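6-phospho-beta-d glycosidase (Streptococcus pyogenes, PDB 5FOO) probably hydrolyses 6-phosphorylated beta-glucosides as a family 1 glycoside hydrolase, and here carries a covalently bound 6-phosphocyclophellitol. Local coordinates at residues 164-169 / 221-226; 168-173 / 191-196; 254-259 / 289-294; 295-300 / 363-368. The protein carries 1 engineered substitution. All coordinates share one frame; numbering follows the deposited sequence.

Interaction 1: 164-169 / 221-226. With JAZ (6-phosphocyclophellitol), chain G.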
loop_
_atom_site.group_PDB
_atom_site.type_symbol
_atom_site.label_atom_id
_atom_site.label_comp_id
_atom_site.label_asym_id
_atom_site.label_seq_id
_atom_site.Cartn_x
_atom_site.Cartn_y
_atom_site.Cartn_z
ATOM N N ASN A 164 -4.322 -0.248 1.967
ATOM C CA ASN A 164 -3.218 0.003 1.086
ATOM C C ASN A 164 -3.699 -0.020 -0.360
ATOM O O ASN A 164 -4.227 -1.039 -0.825
ATOM C CB ASN A 164 -2.162 -1.075 1.266
ATOM C CG ASN A 164 -1.007 -0.899 0.308
ATOM O OD1 ASN A 164 -0.081 -0.125 0.565
ATOM N ND2 ASN A 164 -1.062 -1.604 -0.808
ATOM N N GLU A 165 -3.514 1.080 -1.046
ATOM C CA GLU A 165 -3.742 1.211 -2.492
ATOM C C GLU A 165 -5.013 0.547 -3.000
ATOM O O GLU A 165 -4.979 -0.471 -3.742
ATOM C CB GLU A 165 -2.537 0.725 -3.288
ATOM C CG GLU A 165 -1.240 1.421 -2.997
ATOM C CD GLU A 165 -0.003 0.625 -3.553
ATOM O OE1 GLU A 165 0.300 -0.617 -3.236
ATOM O OE2 GLU A 165 0.707 1.292 -4.301
ATOM N N PRO A 166 -6.142 1.119 -2.601
ATOM C CA PRO A 166 -7.363 0.585 -3.034
ATOM C C PRO A 166 -7.546 0.559 -4.550
ATOM O O PRO A 166 -8.187 -0.392 -5.043
ATOM C CB PRO A 166 -8.394 1.425 -2.315
ATOM C CG PRO A 166 -7.747 2.717 -2.106
ATOM C CD PRO A 166 -6.348 2.295 -1.748
ATOM N N MET A 167 -6.936 1.478 -5.295
ATOM C CA MET A 167 -7.054 1.389 -6.789
ATOM C C MET A 167 -6.317 0.173 -7.361
ATOM O O MET A 167 -6.634 -0.286 -8.429
ATOM C CB MET A 167 -6.550 2.674 -7.491
ATOM C CG MET A 167 -6.776 2.682 -9.046
ATOM S SD MET A 167 -8.514 2.420 -9.418
ATOM C CE MET A 167 -9.088 4.080 -9.302
ATOM N N VAL A 168 -5.279 -0.309 -6.678
ATOM C CA VAL A 168 -4.596 -1.547 -7.035
ATOM C C VAL A 168 -5.531 -2.772 -6.855
ATOM O O VAL A 168 -5.484 -3.692 -7.636
ATOM C CB VAL A 168 -3.253 -1.743 -6.287
ATOM C CG1 VAL A 168 -2.637 -3.081 -6.605
ATOM C CG2 VAL A 168 -2.264 -0.611 -6.647
ATOM N N VAL A 169 -6.366 -2.782 -5.832
ATOM C CA VAL A 169 -7.384 -3.822 -5.691
ATOM C C VAL A 169 -8.424 -3.764 -6.853
ATOM O O VAL A 169 -8.825 -4.814 -7.381
ATOM C CB VAL A 169 -8.124 -3.660 -4.358
ATOM C CG1 VAL A 169 -9.331 -4.576 -4.267
ATOM C CG2 VAL A 169 -7.188 -3.989 -3.209
ATOM N N THR A 221 -5.518 6.778 5.065
ATOM C CA THR A 221 -5.482 5.697 4.080
ATOM C C THR A 221 -4.167 5.811 3.336
ATOM O O THR A 221 -3.475 6.802 3.493
ATOM C CB THR A 221 -6.743 5.702 3.184
ATOM O OG1 THR A 221 -6.807 4.466 2.463
ATOM C CG2 THR A 221 -6.725 6.907 2.193
ATOM N N ILE A 222 -3.777 4.767 2.597
ATOM C CA ILE A 222 -2.522 4.748 1.857
ATOM C C ILE A 222 -2.849 4.720 0.379
ATOM O O ILE A 222 -3.444 3.759 -0.130
ATOM C CB ILE A 222 -1.638 3.557 2.271
ATOM C CG1 ILE A 222 -1.266 3.615 3.764
ATOM C CG2 ILE A 222 -0.367 3.495 1.442
ATOM C CD1 ILE A 222 -0.862 2.268 4.320
ATOM N N LEU A 223 -2.438 5.758 -0.309
ATOM C CA LEU A 223 -2.828 5.999 -1.680
ATOM C C LEU A 223 -1.599 6.186 -2.558
ATOM O O LEU A 223 -0.504 6.117 -2.054
ATOM C CB LEU A 223 -3.760 7.194 -1.788
ATOM C CG LEU A 223 -5.042 7.144 -0.996
ATOM C CD1 LEU A 223 -5.855 8.386 -1.257
ATOM C CD2 LEU A 223 -5.883 5.915 -1.288
ATOM N N ASN A 224 -1.802 6.296 -3.884
ATOM C CA ASN A 224 -0.757 6.676 -4.883
ATOM C C ASN A 224 -1.037 8.081 -5.379
ATOM O O ASN A 224 -2.192 8.463 -5.722
ATOM C CB ASN A 224 -0.773 5.741 -6.072
ATOM C CG ASN A 224 0.155 4.518 -5.894
ATOM O OD1 ASN A 224 1.364 4.578 -6.235
ATOM N ND2 ASN A 224 -0.419 3.375 -5.424
ATOM N N LEU A 225 -0.007 8.898 -5.401
ATOM C CA LEU A 225 -0.148 10.172 -6.062
ATOM C C LEU A 225 0.892 10.251 -7.211
ATOM O O LEU A 225 1.254 11.335 -7.650
ATOM C CB LEU A 225 -0.024 11.288 -5.024
ATOM C CG LEU A 225 -0.700 12.656 -5.113
ATOM C CD1 LEU A 225 -2.156 12.666 -5.529
ATOM C CD2 LEU A 225 -0.572 13.295 -3.749
ATOM N N THR A 226 1.337 9.103 -7.692
ATOM C CA THR A 226 2.308 9.038 -8.818
ATOM C C THR A 226 1.803 9.870 -10.015
ATOM O O THR A 226 0.705 9.673 -10.426
ATOM C CB THR A 226 2.567 7.586 -9.193
ATOM O OG1 THR A 226 3.052 6.871 -8.035
ATOM C CG2 THR A 226 3.601 7.461 -10.370
HETATM C C2 JAZ G . 4.448 -4.885 -2.976
HETATM C C3 JAZ G . 3.634 -4.182 -1.868
HETATM C C4 JAZ G . 2.876 -2.987 -2.435
HETATM C C5 JAZ G . 3.798 -1.967 -3.089
HETATM C C6 JAZ G . 4.700 -2.639 -4.102
HETATM C C7 JAZ G . 5.428 -3.854 -3.525
HETATM C C8 JAZ G . 6.447 -4.437 -4.500
HETATM O O9 JAZ G . 5.726 -4.899 -5.639
HETATM P P10 JAZ G . 6.285 -6.144 -6.452
HETATM O O11 JAZ G . 5.263 -6.361 -7.511
HETATM O O12 JAZ G . 6.657 -7.251 -5.555
HETATM O O13 JAZ G . 7.564 -5.704 -7.019
HETATM O O14 JAZ G . 3.944 -2.976 -5.272
HETATM O O15 JAZ G . 5.217 -5.965 -2.435
HETATM O O16 JAZ G . 2.710 -5.124 -1.384
HETATM O O17 JAZ G . 2.108 -2.372 -1.415
#
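Glu165 and Asn224 meet obliquely through their polar ends, the carboxylate and amide planes only 20° apart. Asn224 ND2 donates to Glu165 OE2 at 2.6 Å, arriving on the anti side and slightly out of the carboxylate plane. The other oxygen, Glu165 OE1, takes Asn164 ND2 at 3.0 Å, also on its anti side, and O17 of 6-phosphocyclophellitol at 3.1 Å. Asn164 CG lies anti to the backbone N (chi1 177°), and the amide beyond it turns ND2 to O17 in a weak bond. Behind these polar groups, Asn164 pairs in parallel with Ile222, and Glu165 N binds Ile222 O at 2.8 Å. Pro166 crosses Leu223 at about a right angle, CD on CD2 at 3.7 Å. Glu165 is the N-cap of helix 166-174, at the C-terminal mouth of the TIM barrel. Tyr299 OH also bonds OE2, so partners on both oxygens hold the carboxylate in orientation beside the sugar analogue, consistent with the acid/base role of the Asn-Glu-Pro glutamate in family 1 glycosidases.

Interaction 2: 168-173 / 191-196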
loop_
_atom_site.group_PDB
_atom_site.type_symbol
_atom_site.label_atom_id
_atom_site.label_comp_id
_atom_site.label_asym_id
_atom_site.label_seq_id
_atom_site.Cartn_x
_atom_site.Cartn_y
_atom_site.Cartn_z
ATOM N N VAL A 168 -5.279 -0.309 -6.678
ATOM C CA VAL A 168 -4.596 -1.547 -7.035
ATOM C C VAL A 168 -5.531 -2.772 -6.855
ATOM O O VAL A 168 -5.484 -3.692 -7.636
ATOM C CB VAL A 168 -3.253 -1.743 -6.287
ATOM C CG1 VAL A 168 -2.637 -3.081 -6.605
ATOM C CG2 VAL A 168 -2.264 -0.611 -6.647
ATOM N N VAL A 169 -6.366 -2.782 -5.832
ATOM C CA VAL A 169 -7.384 -3.822 -5.691
ATOM C C VAL A 169 -8.424 -3.764 -6.853
ATOM O O VAL A 169 -8.825 -4.814 -7.381
ATOM C CB VAL A 169 -8.124 -3.660 -4.358
ATOM C CG1 VAL A 169 -9.331 -4.576 -4.267
ATOM C CG2 VAL A 169 -7.188 -3.989 -3.209
ATOM N N VAL A 170 -8.895 -2.563 -7.167
ATOM C CA VAL A 170 -9.837 -2.356 -8.208
ATOM C C VAL A 170 -9.226 -2.889 -9.527
ATOM O O VAL A 170 -9.884 -3.627 -10.227
ATOM C CB VAL A 170 -10.076 -0.881 -8.406
ATOM C CG1 VAL A 170 -10.837 -0.591 -9.713
ATOM C CG2 VAL A 170 -10.819 -0.272 -7.236
ATOM N N GLU A 171 -7.983 -2.495 -9.837
ATOM C CA GLU A 171 -7.329 -2.876 -11.062
ATOM C C GLU A 171 -6.976 -4.338 -11.091
ATOM O O GLU A 171 -7.380 -5.046 -12.042
ATOM C CB GLU A 171 -6.126 -1.964 -11.397
ATOM C CG GLU A 171 -6.705 -0.608 -11.851
ATOM C CD GLU A 171 -5.700 0.454 -12.344
ATOM O OE1 GLU A 171 -4.475 0.193 -12.122
ATOM O OE2 GLU A 171 -6.176 1.535 -12.947
ATOM N N GLY A 172 -6.334 -4.812 -10.019
ATOM C CA GLY A 172 -5.954 -6.220 -9.872
ATOM C C GLY A 172 -7.087 -7.215 -10.014
ATOM O O GLY A 172 -6.954 -8.214 -10.798
ATOM N N SER A 173 -8.174 -6.982 -9.284
ATOM C CA SER A 173 -9.288 -7.890 -9.242
ATOM C C SER A 173 -10.232 -7.735 -10.458
ATOM O O SER A 173 -10.839 -8.721 -10.926
ATOM C CB SER A 173 -10.071 -7.759 -7.895
ATOM O OG SER A 173 -9.433 -8.494 -6.818
ATOM N N GLN A 191 -17.786 0.203 -9.409
ATOM C CA GLN A 191 -18.590 0.094 -8.208
ATOM C C GLN A 191 -17.655 -0.288 -7.013
ATOM O O GLN A 191 -17.784 0.290 -5.941
ATOM C CB GLN A 191 -19.758 -0.921 -8.393
ATOM C CG GLN A 191 -20.669 -1.024 -7.182
ATOM C CD GLN A 191 -21.461 0.243 -6.925
ATOM O OE1 GLN A 191 -22.156 0.714 -7.820
ATOM N NE2 GLN A 191 -21.401 0.791 -5.680
ATOM N N VAL A 192 -16.745 -1.228 -7.223
ATOM C CA VAL A 192 -15.722 -1.555 -6.227
ATOM C C VAL A 192 -14.946 -0.327 -5.746
ATOM O O VAL A 192 -14.746 -0.197 -4.530
ATOM C CB VAL A 192 -14.808 -2.697 -6.712
ATOM C CG1 VAL A 192 -13.551 -2.893 -5.872
ATOM C CG2 VAL A 192 -15.595 -4.024 -6.659
ATOM N N ALA A 193 -14.540 0.563 -6.670
ATOM C CA ALA A 193 -13.857 1.780 -6.307
ATOM C C ALA A 193 -14.721 2.666 -5.392
ATOM O O ALA A 193 -14.247 3.121 -4.353
ATOM C CB ALA A 193 -13.439 2.534 -7.536
ATOM N N TYR A 194 -15.992 2.873 -5.758
ATOM C CA TYR A 194 -16.887 3.617 -4.862
ATOM C C TYR A 194 -17.000 2.913 -3.490
ATOM O O TYR A 194 -16.960 3.571 -2.437
ATOM C CB TYR A 194 -18.269 3.793 -5.475
ATOM C CG TYR A 194 -19.308 4.357 -4.547
ATOM C CD1 TYR A 194 -20.031 3.554 -3.742
ATOM C CD2 TYR A 194 -19.548 5.728 -4.510
ATOM C CE1 TYR A 194 -20.990 4.085 -2.872
ATOM C CE2 TYR A 194 -20.497 6.284 -3.668
ATOM C CZ TYR A 194 -21.199 5.465 -2.831
ATOM O OH TYR A 194 -22.092 6.032 -2.029
ATOM N N ASN A 195 -17.101 1.577 -3.506
ATOM C CA ASN A 195 -17.349 0.845 -2.282
ATOM C C ASN A 195 -16.122 0.912 -1.357
ATOM O O ASN A 195 -16.267 1.038 -0.142
ATOM C CB ASN A 195 -17.763 -0.599 -2.546
ATOM C CG ASN A 195 -19.188 -0.729 -3.091
ATOM O OD1 ASN A 195 -19.970 0.242 -3.184
ATOM N ND2 ASN A 195 -19.525 -1.947 -3.460
ATOM N N LEU A 196 -14.919 0.897 -1.934
ATOM C CA LEU A 196 -13.674 1.065 -1.142
ATOM C C LEU A 196 -13.539 2.441 -0.485
ATOM O O LEU A 196 -13.116 2.567 0.697
ATOM C CB LEU A 196 -12.472 0.731 -2.004
ATOM C CG LEU A 196 -12.363 -0.759 -2.282
ATOM C CD1 LEU A 196 -11.379 -0.950 -3.420
ATOM C CD2 LEU A 196 -11.878 -1.531 -1.080
#
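Val170 carries this apolar contact through a single methyl group: its CG2 lies 3.8 Å from Ala193 CA and 3.9 Å from Ala193 CB. That methyl also touches Val192 CG1 at 4.0 Å and Leu196 CD1 at 3.9 Å, so it is bordered by three residues spanning one turn of the opposing helix. Its placement follows from the first torsion of Val170 (chi1 167°), which sends CG1 anti to the backbone N and leaves CG2 beside that N, anti to the carbonyl carbon. The segments 168-173 and 191-196 run nearly antiparallel, at 153° with axes 9.4 Å apart. In the TIM barrel, the longer helix 186-208 belongs to the connection between strands 159-161 and 218-224, while helix 166-174 lies earlier in the same connection. Leu196 extends the contact with its CD1 branch, which reaches Val169 CG1 at 4.2 Å as well as the Val170 methyl. The CB of Val169 is directed toward helix 186-208, and its side chain also touches Phe120. Helix 235-258 packs against both partners, Trp247 touching Val170 and Phe252 touching Leu196.

Interaction 3: 254-259 / 289-294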
loop_
_atom_site.group_PDB
_atom_site.type_symbol
_atom_site.label_atom_id
_atom_site.label_comp_id
_atom_site.label_asym_id
_atom_site.label_seq_id
_atom_site.Cartn_x
_atom_site.Cartn_y
_atom_site.Cartn_z
ATOM N N GLU A 254 -9.463 12.752 -3.697
ATOM C CA GLU A 254 -10.534 13.700 -3.505
ATOM C C GLU A 254 -11.468 13.168 -2.465
ATOM O O GLU A 254 -11.876 13.916 -1.610
ATOM C CB GLU A 254 -11.276 14.057 -4.800
ATOM C CG GLU A 254 -10.480 14.906 -5.779
ATOM C CD GLU A 254 -10.049 16.233 -5.182
ATOM O OE1 GLU A 254 -10.820 16.818 -4.391
ATOM O OE2 GLU A 254 -8.937 16.677 -5.521
ATOM N N ALA A 255 -11.837 11.891 -2.542
ATOM C CA ALA A 255 -12.688 11.301 -1.525
ATOM C C ALA A 255 -12.034 11.252 -0.120
ATOM O O ALA A 255 -12.673 11.600 0.863
ATOM C CB ALA A 255 -13.118 9.924 -1.917
ATOM N N ALA A 256 -10.769 10.848 -0.026
ATOM C CA ALA A 256 -10.068 10.786 1.266
ATOM C C ALA A 256 -9.932 12.159 1.974
ATOM O O ALA A 256 -10.208 12.254 3.153
ATOM C CB ALA A 256 -8.701 10.177 1.104
ATOM N N VAL A 257 -9.498 13.177 1.230
ATOM C CA VAL A 257 -9.078 14.435 1.767
ATOM C C VAL A 257 -10.238 15.446 1.772
ATOM O O VAL A 257 -10.443 16.099 2.752
ATOM C CB VAL A 257 -7.951 15.018 0.917
ATOM C CG1 VAL A 257 -7.560 16.390 1.412
ATOM C CG2 VAL A 257 -6.717 14.079 0.889
ATOM N N HIS A 258 -10.974 15.578 0.663
ATOM C CA HIS A 258 -12.037 16.532 0.526
ATOM C C HIS A 258 -13.373 15.914 0.644
ATOM O O HIS A 258 -14.299 16.647 0.680
ATOM C CB HIS A 258 -11.932 17.384 -0.749
ATOM C CG HIS A 258 -10.673 18.205 -0.820
ATOM N ND1 HIS A 258 -9.748 18.074 -1.836
ATOM C CD2 HIS A 258 -10.151 19.120 0.035
ATOM C CE1 HIS A 258 -8.734 18.895 -1.631
ATOM N NE2 HIS A 258 -8.936 19.513 -0.479
ATOM N N GLY A 259 -13.509 14.602 0.779
ATOM C CA GLY A 259 -14.844 14.023 1.049
ATOM C C GLY A 259 -15.827 14.150 -0.141
ATOM O O GLY A 259 -17.045 14.136 0.071
ATOM N N ASN A 289 -16.379 12.294 6.826
ATOM C CA ASN A 289 -15.441 11.321 7.421
ATOM C C ASN A 289 -14.263 11.170 6.503
ATOM O O ASN A 289 -14.221 10.261 5.637
ATOM C CB ASN A 289 -16.135 10.019 7.633
ATOM C CG ASN A 289 -17.238 10.115 8.670
ATOM O OD1 ASN A 289 -18.452 10.247 8.383
ATOM N ND2 ASN A 289 -16.831 10.036 9.871
ATOM N N ARG A 290 -13.362 12.137 6.640
ATOM C CA ARG A 290 -12.177 12.270 5.792
ATOM C C ARG A 290 -10.878 12.030 6.633
ATOM O O ARG A 290 -10.893 12.039 7.858
ATOM C CB ARG A 290 -12.163 13.666 5.164
ATOM C CG ARG A 290 -13.453 14.047 4.433
ATOM C CD ARG A 290 -13.518 15.567 4.110
ATOM N NE ARG A 290 -13.595 16.369 5.363
ATOM C CZ ARG A 290 -12.651 17.180 5.838
ATOM N NH1 ARG A 290 -11.526 17.426 5.151
ATOM N NH2 ARG A 290 -12.862 17.799 7.005
ATOM N N VAL A 291 -9.763 11.819 5.961
ATOM C CA VAL A 291 -8.553 11.362 6.632
ATOM C C VAL A 291 -7.915 12.449 7.502
ATOM O O VAL A 291 -8.065 13.598 7.207
ATOM C CB VAL A 291 -7.513 10.870 5.618
ATOM C CG1 VAL A 291 -8.058 9.697 4.777
ATOM C CG2 VAL A 291 -6.966 12.014 4.768
ATOM N N ASP A 292 -7.184 12.076 8.546
ATOM C CA ASP A 292 -6.291 13.039 9.330
ATOM C C ASP A 292 -4.988 13.243 8.593
ATOM O O ASP A 292 -4.350 14.291 8.652
ATOM C CB ASP A 292 -5.966 12.417 10.689
ATOM C CG ASP A 292 -7.191 12.212 11.498
ATOM O OD1 ASP A 292 -7.883 13.221 11.556
ATOM O OD2 ASP A 292 -7.515 11.121 12.052
ATOM N N TYR A 293 -4.580 12.207 7.874
ATOM C CA TYR A 293 -3.308 12.187 7.198
ATOM C C TYR A 293 -3.267 11.060 6.150
ATOM O O TYR A 293 -4.209 10.257 6.057
ATOM C CB TYR A 293 -2.156 12.082 8.212
ATOM C CG TYR A 293 -2.046 10.914 9.123
ATOM C CD1 TYR A 293 -2.881 9.829 9.070
ATOM C CD2 TYR A 293 -1.004 10.883 10.065
ATOM C CE1 TYR A 293 -2.734 8.764 9.906
ATOM C CE2 TYR A 293 -0.856 9.826 10.931
ATOM C CZ TYR A 293 -1.693 8.747 10.807
ATOM O OH TYR A 293 -1.554 7.685 11.659
ATOM N N LEU A 294 -2.219 11.035 5.342
ATOM C CA LEU A 294 -2.104 10.029 4.275
ATOM C C LEU A 294 -0.784 9.351 4.310
ATOM O O LEU A 294 0.254 9.953 4.672
ATOM C CB LEU A 294 -2.220 10.646 2.902
ATOM C CG LEU A 294 -3.620 11.113 2.508
ATOM C CD1 LEU A 294 -3.480 12.010 1.294
ATOM C CD2 LEU A 294 -4.635 10.003 2.282
HETATM O O HOH W 1 -13.262 9.897 2.877
#
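Ala256 and Val257, near the C-terminal end of helix 235-258, are joined to Arg290 and Val291 by a mixed polar and apolar contact on the outer side of the TIM barrel. The helix follows barrel strand 218-224, and residues 289-292 lead into the neighbouring strand 293-297, so the contact fastens a helix end to the approach of the next strand. Two carbonyls near the helix end supply the polar evidence. Val291 N donates to Ala256 O at 2.9 Å, and Arg290 NH1 donates to Val257 O, also at 2.9 Å. Water 1 adds a bridge by donating to Ala255 O and Asn289 O. Beneath these bonds, Ala256 CB meets Val291 CG1 at 3.8 Å. The side chains of Val257 and Leu294 cross at about a right angle, with CG2 and CD1 3.9 Å apart; Ala256 and Leu294 both touch Thr221 of strand 218-224 as well. Gly259, where positive phi takes the chain out of the helix, lies against the aliphatic part of Arg290, its N 3.5 Å from Arg290 CD. The arginine chain bends there (chi3 -66°, placing NE), and its guanidinium presents its edge: Val257 O lies only 7° out of the guanidinium plane, with NH1 nearly in line with the C=O bond at 167°.

Interaction 4: 295-300 / 363-368. With JAZ (6-phosphocyclophellitol), chain G.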
loop_
_atom_site.group_PDB
_atom_site.type_symbol
_atom_site.label_atom_id
_atom_site.label_comp_id
_atom_site.label_asym_id
_atom_site.label_seq_id
_atom_site.Cartn_x
_atom_site.Cartn_y
_atom_site.Cartn_z
ATOM N N GLY A 295 -0.808 8.111 3.872
ATOM C CA GLY A 295 0.403 7.525 3.338
ATOM C C GLY A 295 0.332 7.586 1.837
ATOM O O GLY A 295 -0.746 7.345 1.239
ATOM N N LEU A 296 1.452 7.937 1.235
ATOM C CA LEU A 296 1.581 8.003 -0.196
ATOM C C LEU A 296 2.687 7.075 -0.622
ATOM O O LEU A 296 3.784 7.175 -0.115
ATOM C CB LEU A 296 1.895 9.411 -0.677
ATOM C CG LEU A 296 0.751 10.357 -0.388
ATOM C CD1 LEU A 296 1.098 11.704 -0.978
ATOM C CD2 LEU A 296 -0.588 9.886 -0.956
ATOM N N ASN A 297 2.362 6.136 -1.507
ATOM C CA ASN A 297 3.302 5.132 -2.009
ATOM C C ASN A 297 3.913 5.597 -3.306
ATOM O O ASN A 297 3.225 6.128 -4.181
ATOM C CB ASN A 297 2.663 3.746 -2.222
ATOM C CG ASN A 297 2.203 3.077 -0.923
ATOM O OD1 ASN A 297 2.633 3.402 0.193
ATOM N ND2 ASN A 297 1.317 2.138 -1.068
ATOM N N PHE A 298 5.226 5.431 -3.401
ATOM C CA PHE A 298 5.929 5.662 -4.659
ATOM C C PHE A 298 7.095 4.693 -4.893
ATOM O O PHE A 298 8.064 4.659 -4.136
ATOM C CB PHE A 298 6.480 7.099 -4.768
ATOM C CG PHE A 298 7.160 7.308 -6.038
ATOM C CD1 PHE A 298 6.409 7.512 -7.186
ATOM C CD2 PHE A 298 8.518 7.151 -6.126
ATOM C CE1 PHE A 298 7.039 7.623 -8.404
ATOM C CE2 PHE A 298 9.163 7.264 -7.313
ATOM C CZ PHE A 298 8.427 7.469 -8.469
ATOM N N TYR A 299 7.023 3.955 -5.984
ATOM C CA TYR A 299 8.132 3.028 -6.322
ATOM C C TYR A 299 8.401 2.873 -7.840
ATOM O O TYR A 299 9.422 2.323 -8.205
ATOM C CB TYR A 299 7.896 1.657 -5.674
ATOM C CG TYR A 299 6.497 1.185 -5.862
ATOM C CD1 TYR A 299 5.492 1.593 -4.986
ATOM C CD2 TYR A 299 6.134 0.371 -6.953
ATOM C CE1 TYR A 299 4.168 1.199 -5.177
ATOM C CE2 TYR A 299 4.808 -0.017 -7.125
ATOM C CZ TYR A 299 3.843 0.409 -6.245
ATOM O OH TYR A 299 2.531 0.039 -6.359
ATOM N N HIS A 300 7.531 3.402 -8.692
ATOM C CA HIS A 300 7.978 3.811 -10.010
ATOM C C HIS A 300 7.070 4.807 -10.655
ATOM O O HIS A 300 5.875 4.792 -10.407
ATOM C CB HIS A 300 8.074 2.585 -10.930
ATOM C CG HIS A 300 6.760 1.917 -11.189
ATOM N ND1 HIS A 300 5.879 2.352 -12.160
ATOM C CD2 HIS A 300 6.198 0.829 -10.633
ATOM C CE1 HIS A 300 4.832 1.556 -12.186
ATOM N NE2 HIS A 300 5.006 0.614 -11.280
ATOM N N PHE A 363 3.090 10.912 4.815
ATOM C CA PHE A 363 4.426 10.317 4.716
ATOM C C PHE A 363 4.602 9.360 3.513
ATOM O O PHE A 363 3.639 8.823 2.974
ATOM C CB PHE A 363 4.805 9.611 6.001
ATOM C CG PHE A 363 4.190 8.265 6.193
ATOM C CD1 PHE A 363 2.826 8.107 6.310
ATOM C CD2 PHE A 363 5.008 7.114 6.334
ATOM C CE1 PHE A 363 2.305 6.863 6.560
ATOM C CE2 PHE A 363 4.463 5.881 6.553
ATOM C CZ PHE A 363 3.106 5.761 6.699
ATOM N N LEU A 364 5.840 9.175 3.091
ATOM C CA LEU A 364 6.110 8.321 1.954
ATOM C C LEU A 364 6.152 6.935 2.507
ATOM O O LEU A 364 7.138 6.521 3.128
ATOM C CB LEU A 364 7.412 8.695 1.300
ATOM C CG LEU A 364 7.819 7.951 0.022
ATOM C CD1 LEU A 364 6.713 7.969 -1.002
ATOM C CD2 LEU A 364 9.048 8.630 -0.565
ATOM N N SER A 365 5.074 6.205 2.267
ATOM C CA SER A 365 4.745 5.003 3.027
ATOM C C SER A 365 5.265 3.713 2.429
ATOM O O SER A 365 5.202 2.642 3.108
ATOM C CB SER A 365 3.207 4.928 3.236
ATOM O OG SER A 365 2.533 5.348 2.040
ATOM N N GLU A 366 5.793 3.782 1.200
ATOM C CA GLU A 366 6.341 2.581 0.572
ATOM C C GLU A 366 7.284 3.043 -0.542
ATOM O O GLU A 366 6.856 3.566 -1.530
ATOM C CB GLU A 366 5.194 1.733 -0.027
ATOM C CG GLU A 366 5.601 0.493 -0.815
ATOM C CD GLU A 366 4.532 -0.095 -1.732
ATOM O OE1 GLU A 366 3.602 0.589 -2.159
ATOM O OE2 GLU A 366 4.682 -1.392 -2.064
ATOM N N ASN A 367 8.568 2.869 -0.361
ATOM C CA ASN A 367 9.509 3.278 -1.385
ATOM C C ASN A 367 10.598 2.276 -1.287
ATOM O O ASN A 367 11.105 2.096 -0.220
ATOM C CB ASN A 367 10.046 4.697 -1.127
ATOM C CG ASN A 367 11.097 5.107 -2.097
ATOM O OD1 ASN A 367 12.261 5.243 -1.750
ATOM N ND2 ASN A 367 10.697 5.292 -3.327
ATOM N N GLY A 368 10.926 1.605 -2.398
ATOM C CA GLY A 368 11.995 0.632 -2.440
ATOM C C GLY A 368 12.215 0.138 -3.850
ATOM O O GLY A 368 11.527 0.573 -4.811
HETATM C C2 JAZ G . 4.448 -4.885 -2.976
HETATM C C3 JAZ G . 3.634 -4.182 -1.868
HETATM C C4 JAZ G . 2.876 -2.987 -2.435
HETATM C C5 JAZ G . 3.798 -1.967 -3.089
HETATM C C6 JAZ G . 4.700 -2.639 -4.102
HETATM C C7 JAZ G . 5.428 -3.854 -3.525
HETATM C C8 JAZ G . 6.447 -4.437 -4.500
HETATM O O9 JAZ G . 5.726 -4.899 -5.639
HETATM P P10 JAZ G . 6.285 -6.144 -6.452
HETATM O O11 JAZ G . 5.263 -6.361 -7.511
HETATM O O12 JAZ G . 6.657 -7.251 -5.555
HETATM O O13 JAZ G . 7.564 -5.704 -7.019
HETATM O O14 JAZ G . 3.944 -2.976 -5.272
HETATM O O15 JAZ G . 5.217 -5.965 -2.435
HETATM O O16 JAZ G . 2.710 -5.124 -1.384
HETATM O O17 JAZ G . 2.108 -2.372 -1.415
HETATM O O HOH W 2 11.066 0.271 -7.361
#
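Residues 295-297 and 363-367 pair as parallel strands, their axes 4.4 Å apart at 38°, with Leu296 N bonding Phe363 O and Ser365 N bonding Leu296 O, each at 2.9 Å. Further on, Phe298 N also donates to Glu366 O. Asn367 ND2 then meets Phe298 O at 2.8 Å almost straight (170°), the carbonyl lying in the plane of an amide whose OD1 is held by Tyr413. Ser365 OG donates to Asn297 OD1 at 2.7 Å from above the carbonyl plane. These are neighbouring strands of the TIM barrel, and the Glu-Asn-Gly sequence at 366-368 carries the family 1 nucleophile: Glu366 OE2 is covalently bonded to C5 of 6-phosphocyclophellitol (1.5 Å). CG of Glu366 is anti to its backbone N (chi1 176°), and the chain stays extended beyond CG, which carries the carboxylate to the ligand. Its OE1 approaches Tyr299 CE1 at 3.1 Å, the two side chains crossing at a slant. One face of the Tyr299 ring meets ligand C6, offset toward the rim, while its hydroxyl bonds Glu165.

Along the chain, interactions 1 and 2 start from the same part of the sequence, sharing Val168 and Val169 of helix 166-174; interaction 3 and then interaction 4 open after both have closed. Interactions 1, 3 and 4 reach the eight-stranded barrel sheet, in which strands 218-224, 293-297 and 362-367 are consecutive neighbours. Interactions 1 and 4 have centres 10 Å apart and touch through a probable hydrogen bond, Leu223 N to Gly295 O (2.8 Å); each brings a glutamate, Glu165 and Glu366, to the same ligand. Interaction 3, centred 18 Å from interaction 4, lies farther back on strand 293-297. Interaction 2 lies among the surrounding helices, about 17 Å centre to centre from interaction 3, with which it makes no contact.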